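Local coordinates for protein TRAS1 ORF2p (Bombyx mori, PDB 1WDU) that supplies the endonuclease domain of a telomere-specific non-LTR retrotransposon, and so probably binds and nicks target DNA to start insertion, at residues Gly64-Gln72 and Ala83-Val94. The protein carries 1 engineered substitution. Numbering follows the deposited sequence.
Sequences GFRGVRVFQ and AAIAVFDHDLDV
Strands 69-72 and 83-87 run antiparallel as a beta hairpin, with R69 opposite V87 and F71 opposite I85 as hydrogen-bonded pairs. The hairpin closes one side of a six-stranded sheet in the four-layered alpha/beta sandwich of DNase I-like endonucleases; 69-72 is an edge strand of that sheet, and 83-87 goes on to pair with strand 48-52. V87 N to R69 O is 2.8 Å and nearly straight at 173°. F71 and V87 lie on the face turned to the second sheet. The F71 ring puts CE1 3.9 Å from V87 CG2, while its CZ meets V94 CG1 at 3.6 Å. V108 of strand 105-111 touches both F71 and V94, so this patch bridges the two sheets. On the other side, the helix 31-44 packs on F65 and F88. Their rings meet rim to rim, with planes at 51°. The R69 side chain bends at chi3 (-78°), which turns its guanidinium toward the 89-92 turn. R69 NH2 lies 3.0 Å from L92 O and 3.3 Å from D89 O; both bonds are weak and reach the guanidinium edge in its plane. With an alanine in place of R69, these two carbonyls would probably lose their shared donor and the turn would be less firmly tied to the strand. V68 lays CG1 off-centre over the F88 ring, 4.2 Å from its centroid, in a CH-pi contact.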
loop_
_atom_site.group_PDB
_atom_site.type_symbol
_atom_site.label_atom_id
_atom_site.label_comp_id
_atom_site.label_asym_id
_atom_site.label_seq_id
_atom_site.Cartn_x
_atom_site.Cartn_y
_atom_site.Cartn_z
ATOM N N GLY A 64 0.777 11.824 16.732
ATOM C CA GLY A 64 -0.527 12.205 16.207
ATOM C C GLY A 64 -1.543 11.077 16.255
ATOM O O GLY A 64 -2.735 11.313 16.457
ATOM N N PHE A 65 -1.068 9.849 16.063
ATOM C CA PHE A 65 -1.920 8.665 16.092
ATOM C C PHE A 65 -2.215 8.271 17.537
ATOM O O PHE A 65 -1.354 7.718 18.224
ATOM C CB PHE A 65 -1.222 7.506 15.383
ATOM C CG PHE A 65 -0.849 7.805 13.963
ATOM C CD1 PHE A 65 -1.829 8.040 13.009
ATOM C CD2 PHE A 65 0.485 7.855 13.578
ATOM C CE1 PHE A 65 -1.489 8.323 11.688
ATOM C CE2 PHE A 65 0.838 8.138 12.260
ATOM C CZ PHE A 65 -0.154 8.373 11.313
ATOM N N ARG A 66 -3.431 8.557 17.993
ATOM C CA ARG A 66 -3.836 8.243 19.361
ATOM C C ARG A 66 -4.385 6.821 19.502
ATOM O O ARG A 66 -3.642 5.893 19.830
ATOM C CB ARG A 66 -4.870 9.255 19.834
ATOM N N GLY A 67 -5.684 6.651 19.264
ATOM C CA GLY A 67 -6.287 5.333 19.374
ATOM C C GLY A 67 -6.151 4.558 18.076
ATOM O O GLY A 67 -7.026 3.770 17.703
ATOM N N VAL A 68 -5.032 4.780 17.396
ATOM C CA VAL A 68 -4.740 4.143 16.120
ATOM C C VAL A 68 -3.760 2.993 16.274
ATOM O O VAL A 68 -2.673 3.164 16.824
ATOM C CB VAL A 68 -4.121 5.156 15.149
ATOM C CG1 VAL A 68 -3.789 4.479 13.830
ATOM C CG2 VAL A 68 -5.067 6.321 14.956
ATOM N N ARG A 69 -4.133 1.821 15.780
ATOM C CA ARG A 69 -3.240 0.676 15.877
ATOM C C ARG A 69 -2.303 0.680 14.673
ATOM O O ARG A 69 -2.744 0.791 13.525
ATOM C CB ARG A 69 -4.050 -0.623 15.953
ATOM C CG ARG A 69 -4.995 -0.630 17.147
ATOM C CD ARG A 69 -5.531 -2.002 17.518
ATOM N NE ARG A 69 -6.622 -2.503 16.678
ATOM C CZ ARG A 69 -7.549 -1.750 16.100
ATOM N NH1 ARG A 69 -7.519 -0.431 16.245
ATOM N NH2 ARG A 69 -8.532 -2.322 15.408
ATOM N N VAL A 70 -1.004 0.589 14.941
ATOM C CA VAL A 70 -0.020 0.590 13.871
ATOM C C VAL A 70 0.793 -0.694 13.853
ATOM O O VAL A 70 1.332 -1.120 14.871
ATOM C CB VAL A 70 0.937 1.792 13.993
ATOM C CG1 VAL A 70 1.936 1.783 12.834
ATOM C CG2 VAL A 70 0.139 3.086 13.993
ATOM N N PHE A 71 0.870 -1.307 12.679
ATOM C CA PHE A 71 1.611 -2.550 12.498
ATOM C C PHE A 71 2.744 -2.242 11.553
ATOM O O PHE A 71 2.525 -1.788 10.430
ATOM C CB PHE A 71 0.681 -3.618 11.935
ATOM C CG PHE A 71 -0.538 -3.816 12.773
ATOM C CD1 PHE A 71 -1.618 -2.938 12.664
ATOM C CD2 PHE A 71 -0.567 -4.799 13.762
ATOM C CE1 PHE A 71 -2.703 -3.028 13.535
ATOM C CE2 PHE A 71 -1.651 -4.898 14.641
ATOM C CZ PHE A 71 -2.717 -4.013 14.529
ATOM N N GLN A 72 3.959 -2.481 12.025
ATOM C CA GLN A 72 5.146 -2.172 11.259
ATOM C C GLN A 72 5.932 -3.357 10.745
ATOM O O GLN A 72 5.815 -4.477 11.242
ATOM C CB GLN A 72 6.072 -1.309 12.104
ATOM C CG GLN A 72 5.376 -0.134 12.754
ATOM C CD GLN A 72 6.323 0.712 13.579
ATOM O OE1 GLN A 72 7.074 0.194 14.399
ATOM N NE2 GLN A 72 6.283 2.022 13.372
ATOM N N ALA A 83 7.843 0.156 6.008
ATOM C CA ALA A 83 6.427 -0.018 5.717
ATOM C C ALA A 83 5.592 -0.262 6.971
ATOM O O ALA A 83 6.062 -0.818 7.964
ATOM C CB ALA A 83 6.238 -1.153 4.743
ATOM N N ALA A 84 4.343 0.178 6.921
ATOM C CA ALA A 84 3.455 0.002 8.049
ATOM C C ALA A 84 2.006 0.093 7.622
ATOM O O ALA A 84 1.677 0.612 6.553
ATOM C CB ALA A 84 3.748 1.041 9.112
ATOM N N ILE A 85 1.136 -0.429 8.472
ATOM C CA ILE A 85 -0.281 -0.382 8.206
ATOM C C ILE A 85 -0.976 0.219 9.428
ATOM O O ILE A 85 -0.869 -0.301 10.540
ATOM C CB ILE A 85 -0.830 -1.787 7.896
ATOM C CG1 ILE A 85 -0.215 -2.294 6.583
ATOM C CG2 ILE A 85 -2.345 -1.747 7.814
ATOM C CD1 ILE A 85 -0.630 -3.708 6.175
ATOM N N ALA A 86 -1.666 1.334 9.218
ATOM C CA ALA A 86 -2.385 2.000 10.302
ATOM C C ALA A 86 -3.876 1.698 10.218
ATOM O O ALA A 86 -4.499 1.838 9.163
ATOM C CB ALA A 86 -2.160 3.506 10.234
ATOM N N VAL A 87 -4.445 1.270 11.333
ATOM C CA VAL A 87 -5.863 0.977 11.386
ATOM C C VAL A 87 -6.510 2.028 12.281
ATOM O O VAL A 87 -6.277 2.051 13.490
ATOM C CB VAL A 87 -6.125 -0.433 11.958
ATOM C CG1 VAL A 87 -7.619 -0.715 11.970
ATOM C CG2 VAL A 87 -5.393 -1.487 11.110
ATOM N N PHE A 88 -7.295 2.916 11.680
ATOM C CA PHE A 88 -7.970 3.969 12.433
ATOM C C PHE A 88 -9.329 3.504 12.958
ATOM O O PHE A 88 -9.866 4.070 13.912
ATOM C CB PHE A 88 -8.149 5.221 11.560
ATOM C CG PHE A 88 -6.865 5.733 10.973
ATOM C CD1 PHE A 88 -6.407 5.261 9.740
ATOM C CD2 PHE A 88 -6.081 6.637 11.676
ATOM C CE1 PHE A 88 -5.179 5.683 9.218
ATOM C CE2 PHE A 88 -4.854 7.064 11.169
ATOM C CZ PHE A 88 -4.403 6.584 9.937
ATOM N N ASP A 89 -9.885 2.472 12.330
ATOM C CA ASP A 89 -11.168 1.939 12.753
ATOM C C ASP A 89 -10.939 1.141 14.033
ATOM O O ASP A 89 -10.345 0.063 14.013
ATOM C CB ASP A 89 -11.763 1.061 11.648
ATOM C CG ASP A 89 -13.147 0.540 11.995
ATOM O OD1 ASP A 89 -13.971 0.384 11.071
ATOM O OD2 ASP A 89 -13.408 0.273 13.186
ATOM N N HIS A 90 -11.416 1.696 15.144
ATOM C CA HIS A 90 -11.261 1.111 16.474
ATOM C C HIS A 90 -11.858 -0.282 16.696
ATOM O O HIS A 90 -11.316 -1.068 17.480
ATOM C CB HIS A 90 -11.829 2.091 17.517
ATOM C CG HIS A 90 -11.645 1.651 18.938
ATOM N ND1 HIS A 90 -12.312 0.572 19.482
ATOM C CD2 HIS A 90 -10.866 2.147 19.930
ATOM C CE1 HIS A 90 -11.952 0.422 20.745
ATOM N NE2 HIS A 90 -11.075 1.364 21.043
ATOM N N ASP A 91 -12.952 -0.605 16.009
ATOM C CA ASP A 91 -13.603 -1.900 16.207
ATOM C C ASP A 91 -13.277 -2.983 15.195
ATOM O O ASP A 91 -13.609 -4.149 15.406
ATOM C CB ASP A 91 -15.124 -1.724 16.274
ATOM C CG ASP A 91 -15.568 -0.929 17.492
ATOM O OD1 ASP A 91 -15.121 -1.252 18.612
ATOM O OD2 ASP A 91 -16.369 0.012 17.329
ATOM N N LEU A 92 -12.637 -2.605 14.098
ATOM C CA LEU A 92 -12.266 -3.565 13.067
ATOM C C LEU A 92 -11.383 -4.691 13.617
ATOM O O LEU A 92 -10.396 -4.440 14.304
ATOM C CB LEU A 92 -11.530 -2.836 11.940
ATOM C CG LEU A 92 -11.155 -3.647 10.703
ATOM C CD1 LEU A 92 -12.405 -4.319 10.129
ATOM C CD2 LEU A 92 -10.515 -2.717 9.672
ATOM N N ASP A 93 -11.751 -5.931 13.320
ATOM C CA ASP A 93 -10.982 -7.089 13.765
ATOM C C ASP A 93 -9.680 -7.159 12.965
ATOM O O ASP A 93 -9.680 -7.081 11.735
ATOM C CB ASP A 93 -11.789 -8.379 13.554
ATOM C CG ASP A 93 -12.609 -8.771 14.778
ATOM O OD1 ASP A 93 -13.220 -7.878 15.400
ATOM O OD2 ASP A 93 -12.647 -9.977 15.114
ATOM N N VAL A 94 -8.570 -7.320 13.673
ATOM C CA VAL A 94 -7.265 -7.378 13.038
ATOM C C VAL A 94 -6.467 -8.623 13.421
ATOM O O VAL A 94 -6.540 -9.105 14.556
ATOM C CB VAL A 94 -6.436 -6.118 13.404
ATOM C CG1 VAL A 94 -4.994 -6.289 12.974
ATOM C CG2 VAL A 94 -7.049 -4.893 12.745
#